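Local coordinates for capsid protein VP1 (Human polyomavirus 12, PDB 6Y5Z) that probably forms, as disulfide-linked pentamers, the icosahedral T=7 capsid of the virus, at residues D[27-32]-D[177-182]; D[47-50]-D[54-57]; D[63-68]-D[123-128]; D[108-111]-D[117-120]; D[146-151]-D[183-188]. All coordinates share one frame; numbering follows the deposited sequence. Where two conformers were deposited one is given.

Contact 1 (D[27-32]-D[177-182]); sequences NPRMGV and DKDGKY
Arg-29 and Asp-179 join two loops through a salt bridge, with most of the polar atoms around it also bonded. NE of Arg-29 donates to OD2 of Asp-179 over 2.7 Å, and the bond is almost straight at 172°. It lies in the guanidinium plane and uses the syn lone pair of OD2, although the two flat groups are turned 76° against each other. A bend at chi2 (-69°) folds the arginine chain back, and NH1 donates to its neighbour, Pro-28 O, at 3.1 Å; NH1 is also bonded to the Tyr-40 hydroxyl. OD1 of Asp-179 accepts from the backbone N of Cys-67 and from a water at 2.8 Å. The same water donates to Asn-27 O, also at 2.8 Å, while sitting above one face of the guanidinium near its rim. Nearer the backbone, Arg-29 CB packs on Gly-180 CA (3.8 Å), in the type II turn from Lys-178 to Lys-181, where the glycine takes its positive phi. With a cation opposite one oxygen and two donors on the other, the carboxylate is probably held ionised, its charge neutralised locally between the two loops.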
# COMPACT_ATOMS: atom_id res chain seq x y z
N ASN D 27 -20.93 5.71 19.64
CA ASN D 27 -20.46 4.40 20.14
C ASN D 27 -20.84 3.33 19.13
O ASN D 27 -21.87 3.41 18.45
CB ASN D 27 -21.00 4.10 21.54
CG ASN D 27 -20.20 4.83 22.59
OD1 ASN D 27 -18.98 4.88 22.49
ND2 ASN D 27 -20.89 5.45 23.53
N PRO D 28 -19.99 2.30 19.01
CA PRO D 28 -20.24 1.21 18.09
C PRO D 28 -21.43 0.35 18.56
O PRO D 28 -21.74 0.30 19.75
CB PRO D 28 -18.92 0.42 18.11
CG PRO D 28 -18.37 0.67 19.46
CD PRO D 28 -18.79 2.07 19.84
N ARG D 29 -22.12 -0.22 17.58
CA ARG D 29 -23.27 -1.12 17.79
C ARG D 29 -22.91 -2.47 17.17
O ARG D 29 -23.33 -2.75 16.06
CB ARG D 29 -24.53 -0.47 17.20
CG ARG D 29 -24.82 0.90 17.78
CD ARG D 29 -25.25 0.79 19.24
NE ARG D 29 -25.46 2.07 19.89
CZ ARG D 29 -24.80 2.54 20.94
NH1 ARG D 29 -23.74 1.91 21.44
NH2 ARG D 29 -25.15 3.72 21.43
N MET D 30 -22.13 -3.27 17.89
CA MET D 30 -21.57 -4.53 17.36
C MET D 30 -22.47 -5.73 17.65
O MET D 30 -22.10 -6.81 17.27
CB MET D 30 -20.19 -4.76 17.97
CG MET D 30 -19.18 -3.72 17.51
SD MET D 30 -18.78 -3.85 15.72
CE MET D 30 -19.68 -2.47 15.05
N GLY D 31 -23.62 -5.52 18.30
CA GLY D 31 -24.54 -6.59 18.69
C GLY D 31 -24.87 -6.50 20.16
O GLY D 31 -26.07 -6.50 20.52
N VAL D 32 -23.85 -6.43 21.01
CA VAL D 32 -24.03 -6.06 22.43
C VAL D 32 -24.09 -4.54 22.44
O VAL D 32 -23.04 -3.88 22.47
CB VAL D 32 -22.98 -6.67 23.38
CG1 VAL D 32 -23.27 -6.29 24.82
CG2 VAL D 32 -22.92 -8.18 23.24
N ASP D 177 -32.44 5.54 10.02
CA ASP D 177 -33.23 6.40 10.93
C ASP D 177 -33.28 5.81 12.34
O ASP D 177 -33.98 6.38 13.18
CB ASP D 177 -34.61 6.67 10.34
CG ASP D 177 -35.47 5.44 10.16
OD1 ASP D 177 -35.05 4.32 10.58
OD2 ASP D 177 -36.55 5.58 9.56
N LYS D 178 -32.55 4.74 12.62
CA LYS D 178 -32.51 4.15 13.98
C LYS D 178 -31.11 3.60 14.24
O LYS D 178 -30.64 2.73 13.48
CB LYS D 178 -33.52 3.01 14.15
CG LYS D 178 -34.98 3.38 13.88
N ASP D 179 -30.53 4.02 15.35
CA ASP D 179 -29.21 3.54 15.81
C ASP D 179 -29.29 2.07 16.21
O ASP D 179 -30.22 1.70 16.97
CB ASP D 179 -28.74 4.46 16.94
CG ASP D 179 -27.42 4.05 17.53
OD1 ASP D 179 -26.40 4.23 16.83
OD2 ASP D 179 -27.43 3.53 18.66
N GLY D 180 -28.35 1.24 15.76
CA GLY D 180 -28.21 -0.14 16.26
C GLY D 180 -29.32 -1.06 15.80
O GLY D 180 -29.51 -2.07 16.50
N LYS D 181 -30.00 -0.78 14.69
CA LYS D 181 -31.13 -1.62 14.22
C LYS D 181 -30.99 -2.04 12.76
O LYS D 181 -31.73 -2.95 12.35
CB LYS D 181 -32.45 -0.86 14.41
CG LYS D 181 -32.74 -0.44 15.83
CD LYS D 181 -32.92 -1.58 16.81
CE LYS D 181 -33.37 -1.13 18.19
N TYR D 182 -30.13 -1.38 11.97
CA TYR D 182 -29.93 -1.69 10.54
C TYR D 182 -28.63 -2.48 10.41
O TYR D 182 -27.55 -1.90 10.61
CB TYR D 182 -29.85 -0.40 9.72
CG TYR D 182 -31.15 0.33 9.53
CD1 TYR D 182 -31.72 1.07 10.55
CD2 TYR D 182 -31.81 0.29 8.31
CE1 TYR D 182 -32.93 1.74 10.38
CE2 TYR D 182 -33.01 0.96 8.12
CZ TYR D 182 -33.57 1.68 9.15
OH TYR D 182 -34.78 2.29 8.94
O HOH W 1 -24.18 4.99 18.30

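Contact 2 (D[47-50]-D[54-57]); sequences TVAT and TDRP
The long loop between strands 9-26 and 66-71, the BC loop of the VP1 jelly roll, doubles back on itself where Ala-49 and Thr-50 meet Thr-54 and Asp-55. BC loops of polyomavirus VP1 belong to the outer surface of the pentamer, and here the fold-back also lies against a third subunit. The methyl of Ala-49 points across the gap and is the apolar part of the contact: CB packs at 3.7 Å against OD1 of Asp-55, with the CB of the aspartate equally near. Asp-55 has CG anti to its own nitrogen (chi1 -174°), which brings CB, CG and OD1 all close to that methyl. The polar end of this aspartate is engaged elsewhere, since OD1 is hydrogen-bonded to ND1 of His-106 of the third subunit; Ala-49 also makes a backbone bond to that subunit. Next to this, the two threonines cross at about a right angle. Their hydroxyls share a hydrogen bond of 3.1 Å between Thr-50 OG1 and Thr-54 OG1, and Thr-54 OG1 is further bonded to Ala-51 O, in the connection between the two segments. A water completes the closure between the backbones: it accepts from Thr-50 N at 3.0 Å and donates to Thr-54 O at 2.9 Å.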
# COMPACT_ATOMS: atom_id res chain seq x y z
N THR D 47 -22.43 -17.72 15.95
CA THR D 47 -22.82 -19.12 15.60
C THR D 47 -23.04 -19.19 14.09
O THR D 47 -23.43 -18.20 13.48
CB THR D 47 -24.03 -19.57 16.43
OG1 THR D 47 -25.13 -18.73 16.10
CG2 THR D 47 -23.75 -19.53 17.91
N VAL D 48 -22.72 -20.33 13.50
CA VAL D 48 -22.75 -20.55 12.04
C VAL D 48 -23.91 -21.50 11.73
O VAL D 48 -24.07 -22.51 12.45
CB VAL D 48 -21.41 -21.11 11.56
CG1 VAL D 48 -21.45 -21.50 10.09
CG2 VAL D 48 -20.30 -20.10 11.85
N ALA D 49 -24.67 -21.17 10.70
CA ALA D 49 -25.86 -21.93 10.25
C ALA D 49 -25.47 -23.36 9.86
O ALA D 49 -24.34 -23.58 9.37
CB ALA D 49 -26.53 -21.23 9.11
N THR D 50 -26.38 -24.29 10.13
CA THR D 50 -26.20 -25.73 9.80
C THR D 50 -26.70 -26.01 8.38
O THR D 50 -26.43 -27.13 7.88
CB THR D 50 -26.93 -26.62 10.83
OG1 THR D 50 -28.31 -26.30 10.75
CG2 THR D 50 -26.40 -26.42 12.23
N THR D 54 -31.77 -22.80 7.43
CA THR D 54 -31.89 -22.70 8.90
C THR D 54 -31.02 -21.56 9.43
O THR D 54 -30.61 -21.61 10.58
CB THR D 54 -31.51 -24.02 9.58
OG1 THR D 54 -30.15 -24.31 9.26
CG2 THR D 54 -32.42 -25.15 9.15
N ASP D 55 -30.74 -20.57 8.60
CA ASP D 55 -29.80 -19.47 8.95
C ASP D 55 -30.62 -18.41 9.69
O ASP D 55 -31.35 -17.65 9.01
CB ASP D 55 -29.13 -18.97 7.68
CG ASP D 55 -28.04 -17.95 7.91
OD1 ASP D 55 -27.67 -17.70 9.06
OD2 ASP D 55 -27.55 -17.46 6.88
N ARG D 56 -30.54 -18.42 11.02
CA ARG D 56 -31.42 -17.64 11.93
C ARG D 56 -30.54 -16.90 12.92
O ARG D 56 -30.45 -17.28 14.08
CB ARG D 56 -32.40 -18.57 12.65
CG ARG D 56 -33.44 -19.20 11.74
CD ARG D 56 -34.24 -20.32 12.41
NE ARG D 56 -35.01 -20.97 11.36
CZ ARG D 56 -35.20 -22.28 11.20
NH1 ARG D 56 -34.72 -23.15 12.06
NH2 ARG D 56 -35.91 -22.70 10.16
N PRO D 57 -29.80 -15.86 12.49
CA PRO D 57 -28.84 -15.22 13.38
C PRO D 57 -29.53 -14.45 14.49
O PRO D 57 -30.47 -13.70 14.21
CB PRO D 57 -28.12 -14.22 12.47
CG PRO D 57 -29.15 -13.93 11.41
CD PRO D 57 -29.82 -15.26 11.16
O HOH W 2 -28.67 -23.31 11.84

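Contact 3 (D[63-68]-D[123-128]); sequences PYYSCA and STYHMF
On the face of the C-H-E-F sheet of the jelly roll that looks toward the EF loop and a neighbouring subunit, Tyr-65, from segment 63-68 leading into strand 66-71, reaches across to Tyr-125 and Met-127 of strand 124-131. The two strands do not pair with each other here; each is hydrogen-bonded to strand 237-250, and the nearest CA atoms, those of Tyr-65 and Met-127, stand 9.0 Å apart, so side chains alone bridge the distance. Tyr-125 and Met-127, two residues apart on their strand, both turn toward Tyr-65. The two tyrosine side chains cross at about a right angle and bring their OH atoms to 2.9 Å. Tyr-65 OH has its stronger partner beyond the pair, in a hydrogen bond with the backbone O of Trp-187. With chi1 at -176°, the Tyr-125 ring swings away from its own nitrogen and extends to the hydroxyl end of its partner, and its CE2 packs on Tyr-65 CE1 at 4.2 Å. Met-127 was modelled in two conformers. In the one described, CG lies in the plane of the Tyr-65 ring, at its edge, 3.8 Å from CE1. The sulfur follows along that edge as a Met-aromatic contact, SD lying 5.0 Å from the ring centroid and 75° off the ring normal. Phe-215 of that subunit covers Tyr-125 and Met-127. The chemistry is therefore that of a largely apolar interface enclosing a pair of polar oxygens: the buried hydroxyls are kept close together, and a main-chain carbonyl satisfies that of Tyr-65.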
# COMPACT_ATOMS: atom_id res chain seq x y z
N PRO D 63 -23.08 -6.94 13.59
CA PRO D 63 -22.88 -5.50 13.72
C PRO D 63 -23.89 -4.66 12.94
O PRO D 63 -24.43 -5.11 11.93
CB PRO D 63 -21.46 -5.28 13.15
CG PRO D 63 -21.31 -6.43 12.16
CD PRO D 63 -22.01 -7.59 12.83
N TYR D 64 -24.11 -3.46 13.45
CA TYR D 64 -25.13 -2.50 12.96
C TYR D 64 -24.47 -1.18 12.62
O TYR D 64 -23.41 -0.86 13.18
CB TYR D 64 -26.21 -2.26 14.02
CG TYR D 64 -26.96 -3.51 14.39
CD1 TYR D 64 -28.07 -3.90 13.66
CD2 TYR D 64 -26.52 -4.34 15.39
CE1 TYR D 64 -28.73 -5.07 13.95
CE2 TYR D 64 -27.17 -5.52 15.69
CZ TYR D 64 -28.27 -5.90 14.94
OH TYR D 64 -28.92 -7.08 15.15
N TYR D 65 -25.15 -0.37 11.83
CA TYR D 65 -24.81 1.06 11.66
C TYR D 65 -25.13 1.80 12.95
O TYR D 65 -26.17 1.55 13.58
CB TYR D 65 -25.54 1.67 10.47
CG TYR D 65 -25.02 1.20 9.13
CD1 TYR D 65 -23.82 1.67 8.63
CD2 TYR D 65 -25.69 0.26 8.38
CE1 TYR D 65 -23.30 1.21 7.44
CE2 TYR D 65 -25.20 -0.20 7.17
CZ TYR D 65 -24.00 0.28 6.69
OH TYR D 65 -23.52 -0.16 5.49
N SER D 66 -24.24 2.71 13.35
CA SER D 66 -24.48 3.78 14.34
C SER D 66 -25.04 5.01 13.63
O SER D 66 -24.63 5.30 12.48
CB SER D 66 -23.21 4.09 15.07
OG SER D 66 -22.76 2.96 15.79
N CYS D 67 -25.91 5.77 14.28
CA CYS D 67 -26.37 7.07 13.73
C CYS D 67 -26.90 7.97 14.83
O CYS D 67 -27.31 7.47 15.88
CB CYS D 67 -27.40 6.92 12.62
SG CYS D 67 -28.92 6.08 13.14
N ALA D 68 -26.80 9.27 14.57
CA ALA D 68 -27.28 10.30 15.51
C ALA D 68 -27.71 11.50 14.69
O ALA D 68 -27.09 11.82 13.65
CB ALA D 68 -26.21 10.63 16.53
N SER D 123 -11.82 -9.42 9.24
CA SER D 123 -12.43 -8.50 8.27
C SER D 123 -12.71 -7.15 8.95
O SER D 123 -13.12 -7.11 10.12
CB SER D 123 -13.68 -9.07 7.69
OG SER D 123 -13.40 -10.22 6.88
N THR D 124 -12.41 -6.08 8.25
CA THR D 124 -12.63 -4.70 8.72
C THR D 124 -13.62 -4.00 7.80
O THR D 124 -13.67 -4.24 6.58
CB THR D 124 -11.31 -3.94 8.85
OG1 THR D 124 -10.70 -3.89 7.58
CG2 THR D 124 -10.38 -4.60 9.83
N TYR D 125 -14.44 -3.15 8.40
CA TYR D 125 -15.47 -2.38 7.68
C TYR D 125 -15.54 -1.02 8.37
O TYR D 125 -15.91 -0.96 9.56
CB TYR D 125 -16.81 -3.10 7.70
CG TYR D 125 -17.87 -2.40 6.90
CD1 TYR D 125 -17.94 -2.58 5.53
CD2 TYR D 125 -18.78 -1.56 7.51
CE1 TYR D 125 -18.88 -1.92 4.76
CE2 TYR D 125 -19.76 -0.94 6.76
CZ TYR D 125 -19.82 -1.13 5.39
OH TYR D 125 -20.76 -0.49 4.64
N HIS D 126 -15.12 0.01 7.66
CA HIS D 126 -15.12 1.39 8.18
C HIS D 126 -16.01 2.21 7.27
O HIS D 126 -15.88 2.09 6.04
CB HIS D 126 -13.73 2.00 8.24
CG HIS D 126 -12.87 1.34 9.24
ND1 HIS D 126 -13.05 1.52 10.59
CD2 HIS D 126 -11.82 0.50 9.10
CE1 HIS D 126 -12.16 0.81 11.24
NE2 HIS D 126 -11.38 0.18 10.35
N MET D 127 -16.91 2.99 7.85
CA MET D 127 -17.63 3.98 7.04
C MET D 127 -18.08 5.12 7.94
O MET D 127 -18.32 4.91 9.15
CB MET D 127 -18.82 3.34 6.31
CG MET D 127 -19.93 2.96 7.22
SD MET D 127 -21.07 4.33 7.32
CE MET D 127 -21.55 4.29 5.59
N PHE D 128 -18.10 6.31 7.37
CA PHE D 128 -18.75 7.44 8.06
C PHE D 128 -19.44 8.29 7.02
O PHE D 128 -19.11 8.25 5.81
CB PHE D 128 -17.76 8.25 8.88
CG PHE D 128 -16.80 9.07 8.07
CD1 PHE D 128 -15.63 8.50 7.57
CD2 PHE D 128 -17.04 10.41 7.83
CE1 PHE D 128 -14.74 9.28 6.84
CE2 PHE D 128 -16.14 11.18 7.12
CZ PHE D 128 -14.99 10.60 6.62

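Contact 4 (D[108-111]-D[117-120]); sequences YMTR and GHPV
The backbones of Thr-110 and His-118 are joined by a bond from His-118 N to Thr-110 O, 2.8 Å long and 158° at the hydrogen. The same carbonyl oxygen receives a CA-H...O contact from Gly-117 CA at 3.3 Å. Beside this direct link a water takes the place of a second backbone bond, accepting from Thr-110 N at 2.9 Å and donating to His-118 O at 2.8 Å. Among the side chains, His-118 has the most surface buried of any residue here. Thr-110 lays its methyl over one face of the imidazole in a CH-pi contact, CG2 being 3.9 Å from the centroid and 27° off the normal; a chi1 of -61° sets CG2 anti to the backbone N, over the ring, and turns OG1 elsewhere. Arg-111 N lies above the same face, farther from the plane. At its far end the ring is held by a hydrogen bond between NE2 and Thr-112 OG1, and His-118 also packs on Leu-207 of a second subunit. Met-109, modelled in two conformers, rests its CB on Gly-117 CA at 3.7 Å, against the bare backbone of the glycine. The two segments lie close together within the DE loop, which joins strands 83-96 and 124-131 of the VP1 jelly roll and here reaches a neighbouring subunit of the pentamer.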
# COMPACT_ATOMS: atom_id res chain seq x y z
N TYR D 108 -7.72 -12.49 28.79
CA TYR D 108 -8.07 -13.92 28.69
C TYR D 108 -8.36 -14.23 27.22
O TYR D 108 -9.51 -14.05 26.77
CB TYR D 108 -9.25 -14.18 29.63
CG TYR D 108 -9.72 -15.60 29.65
CD1 TYR D 108 -8.84 -16.67 29.70
CD2 TYR D 108 -11.08 -15.87 29.64
CE1 TYR D 108 -9.30 -17.97 29.76
CE2 TYR D 108 -11.55 -17.16 29.70
CZ TYR D 108 -10.67 -18.22 29.75
OH TYR D 108 -11.16 -19.49 29.80
N MET D 109 -7.32 -14.64 26.50
CA MET D 109 -7.24 -14.72 25.02
C MET D 109 -6.63 -16.07 24.62
O MET D 109 -5.98 -16.71 25.50
CB MET D 109 -6.37 -13.56 24.53
CG MET D 109 -7.02 -12.21 24.81
SD MET D 109 -5.92 -10.78 24.74
CE MET D 109 -5.78 -10.51 22.98
N THR D 110 -6.84 -16.49 23.38
CA THR D 110 -6.12 -17.62 22.74
C THR D 110 -4.62 -17.35 22.86
O THR D 110 -4.22 -16.20 22.69
CB THR D 110 -6.46 -17.74 21.25
OG1 THR D 110 -7.86 -17.97 21.15
CG2 THR D 110 -5.72 -18.86 20.55
N ARG D 111 -3.82 -18.39 22.99
CA ARG D 111 -2.37 -18.25 23.10
C ARG D 111 -1.69 -19.43 22.40
O ARG D 111 -2.26 -20.53 22.42
CB ARG D 111 -2.20 -18.14 24.61
CG ARG D 111 -0.77 -18.02 25.06
CD ARG D 111 -0.80 -18.18 26.56
NE ARG D 111 0.38 -17.48 26.96
CZ ARG D 111 0.83 -17.38 28.19
NH1 ARG D 111 0.18 -17.97 29.19
NH2 ARG D 111 1.92 -16.68 28.41
N GLY D 117 -1.37 -13.15 24.08
CA GLY D 117 -2.76 -13.35 23.66
C GLY D 117 -2.96 -12.97 22.20
O GLY D 117 -2.44 -11.92 21.79
N HIS D 118 -3.70 -13.77 21.44
CA HIS D 118 -3.91 -13.47 20.00
C HIS D 118 -4.81 -12.27 19.89
O HIS D 118 -5.96 -12.30 20.30
CB HIS D 118 -4.47 -14.68 19.26
CG HIS D 118 -3.54 -15.82 19.21
ND1 HIS D 118 -3.77 -16.90 18.38
CD2 HIS D 118 -2.34 -16.03 19.79
CE1 HIS D 118 -2.76 -17.75 18.50
NE2 HIS D 118 -1.88 -17.25 19.35
N PRO D 119 -4.36 -11.15 19.31
CA PRO D 119 -5.18 -9.95 19.26
C PRO D 119 -6.25 -10.02 18.16
O PRO D 119 -6.27 -10.93 17.34
CB PRO D 119 -4.16 -8.85 19.01
CG PRO D 119 -3.12 -9.55 18.16
CD PRO D 119 -3.02 -10.94 18.73
N VAL D 120 -7.10 -8.99 18.17
CA VAL D 120 -8.22 -8.87 17.22
C VAL D 120 -7.70 -8.87 15.79
O VAL D 120 -6.84 -8.03 15.44
CB VAL D 120 -9.05 -7.61 17.51
CG1 VAL D 120 -10.04 -7.35 16.39
CG2 VAL D 120 -9.78 -7.75 18.84
O HOH W 3 -7.30 -14.60 21.19

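Contact 5 (D[146-151]-D[183-188]); sequences VQYPEG and PIETWS
Tyr-148, Glu-185 and Thr-186 bring together two parts of the long EF loop insertion of the VP1 jelly roll, the second leading into the short strand 187-189. Tyr-148 contributes the largest share of the buried surface, its side chain coming from the opposite direction to the other two. Its hydroxyl donates to OE2 of Glu-185 in a short hydrogen bond of 2.6 Å. The carboxylate oxygen lies in the ring plane, at the edge, and offers its anti lone pair, with ring and carboxylate planes 78° apart. Glu-185 is extended beyond CG, reaching out to the phenol end, and OE2 is shared with a second partner, NE2 of His-106 of a neighbouring subunit. OE2 thus has two partners, which would be expected to favour the ionised carboxylate, and the second ties this loop into the pentamer interface. From its own segment, Val-146 CG1 packs over one face of the tyrosine ring, near the rim. Thr-186 fills in beside the phenol with its methyl; a chi1 of 69° leaves CG2 anti to the carbonyl carbon, toward the phenol, and the fit is tight, with CG2 lying 3.3 Å from CZ and 3.2 Å from OH of Tyr-148.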
# COMPACT_ATOMS: atom_id res chain seq x y z
N VAL D 146 -31.69 -15.97 4.51
CA VAL D 146 -31.49 -15.67 5.96
C VAL D 146 -32.84 -15.27 6.56
O VAL D 146 -33.58 -14.50 5.93
CB VAL D 146 -30.43 -14.58 6.20
CG1 VAL D 146 -30.24 -14.29 7.69
CG2 VAL D 146 -29.08 -14.93 5.56
N GLN D 147 -33.13 -15.79 7.75
CA GLN D 147 -34.31 -15.41 8.57
C GLN D 147 -33.84 -14.44 9.65
O GLN D 147 -33.23 -14.89 10.65
CB GLN D 147 -34.92 -16.68 9.18
CG GLN D 147 -35.25 -17.74 8.14
CD GLN D 147 -35.75 -19.00 8.80
OE1 GLN D 147 -36.54 -18.96 9.73
NE2 GLN D 147 -35.22 -20.13 8.37
N TYR D 148 -34.07 -13.15 9.45
CA TYR D 148 -33.62 -12.09 10.39
C TYR D 148 -34.56 -12.09 11.59
O TYR D 148 -35.74 -12.38 11.46
CB TYR D 148 -33.48 -10.74 9.68
CG TYR D 148 -32.24 -10.74 8.82
CD1 TYR D 148 -30.98 -10.77 9.39
CD2 TYR D 148 -32.34 -10.83 7.44
CE1 TYR D 148 -29.84 -10.85 8.60
CE2 TYR D 148 -31.20 -10.90 6.63
CZ TYR D 148 -29.95 -10.93 7.22
OH TYR D 148 -28.82 -11.03 6.46
N PRO D 149 -34.02 -11.79 12.79
CA PRO D 149 -34.82 -11.74 14.01
C PRO D 149 -35.76 -10.53 14.01
O PRO D 149 -35.54 -9.58 13.27
CB PRO D 149 -33.78 -11.64 15.13
CG PRO D 149 -32.56 -11.05 14.47
CD PRO D 149 -32.60 -11.50 13.02
N GLU D 150 -36.79 -10.58 14.85
CA GLU D 150 -37.76 -9.47 15.02
C GLU D 150 -37.03 -8.26 15.63
O GLU D 150 -36.04 -8.46 16.36
CB GLU D 150 -38.92 -9.89 15.92
N GLY D 151 -37.51 -7.07 15.29
CA GLY D 151 -37.11 -5.79 15.90
C GLY D 151 -35.92 -5.14 15.20
O GLY D 151 -35.32 -4.22 15.81
N PRO D 183 -28.68 -3.81 10.19
CA PRO D 183 -27.44 -4.59 10.16
C PRO D 183 -26.56 -4.19 8.97
O PRO D 183 -27.05 -3.95 7.89
CB PRO D 183 -27.84 -6.06 9.98
CG PRO D 183 -29.36 -6.07 10.08
CD PRO D 183 -29.86 -4.65 9.95
N ILE D 184 -25.25 -4.12 9.18
CA ILE D 184 -24.39 -3.75 8.01
C ILE D 184 -24.49 -4.85 6.94
O ILE D 184 -24.36 -4.54 5.75
CB ILE D 184 -22.94 -3.42 8.41
CG1 ILE D 184 -22.17 -4.65 8.86
CG2 ILE D 184 -22.87 -2.30 9.45
CD1 ILE D 184 -20.68 -4.40 8.94
N GLU D 185 -24.73 -6.10 7.31
CA GLU D 185 -24.67 -7.21 6.32
C GLU D 185 -25.84 -7.15 5.34
O GLU D 185 -25.78 -7.87 4.36
CB GLU D 185 -24.51 -8.58 6.99
CG GLU D 185 -25.78 -9.07 7.64
CD GLU D 185 -25.70 -10.49 8.13
OE1 GLU D 185 -24.70 -10.85 8.81
OE2 GLU D 185 -26.66 -11.24 7.85
N THR D 186 -26.84 -6.28 5.54
CA THR D 186 -27.99 -6.20 4.61
C THR D 186 -28.10 -4.83 3.95
O THR D 186 -29.00 -4.68 3.15
CB THR D 186 -29.34 -6.56 5.29
OG1 THR D 186 -29.73 -5.56 6.23
CG2 THR D 186 -29.29 -7.90 5.97
N TRP D 187 -27.28 -3.85 4.31
CA TRP D 187 -27.51 -2.45 3.86
C TRP D 187 -26.19 -1.77 3.46
O TRP D 187 -25.25 -1.76 4.29
CB TRP D 187 -28.16 -1.61 4.96
CG TRP D 187 -29.54 -2.02 5.40
CD1 TRP D 187 -29.89 -2.54 6.60
CD2 TRP D 187 -30.75 -1.90 4.63
NE1 TRP D 187 -31.24 -2.74 6.65
CE2 TRP D 187 -31.80 -2.35 5.47
CE3 TRP D 187 -31.05 -1.43 3.36
CZ2 TRP D 187 -33.12 -2.38 5.02
CZ3 TRP D 187 -32.35 -1.50 2.91
CH2 TRP D 187 -33.38 -1.93 3.75
N SER D 188 -26.19 -1.17 2.29
CA SER D 188 -25.07 -0.38 1.73
C SER D 188 -25.52 1.06 1.66
O SER D 188 -26.69 1.32 1.38
CB SER D 188 -24.73 -0.85 0.34
OG SER D 188 -24.30 -2.19 0.35

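Contacts 1, 3 and 5 form a connected group: the centres of contacts 1 and 3 are 8 Å apart, those of contacts 1 and 5 12 Å. Segment 63-68 joins them, pairing its backbone with Arg-29, Gly-180 and Ile-184. Contact 2 touches contact 5 through Asp-55 and Gln-147, whereas contact 4 stands apart, about 29 Å between centres from contact 5. Contacts 2, 3 and 4 are nested within the loop closed by contact 1; contact 5 crosses it. The jelly-roll core is thus tied to its BC and EF loops, and contacts 2, 3 and 5 share the third subunit, whereas 1 and 4 touch the second, as suits a pentamer.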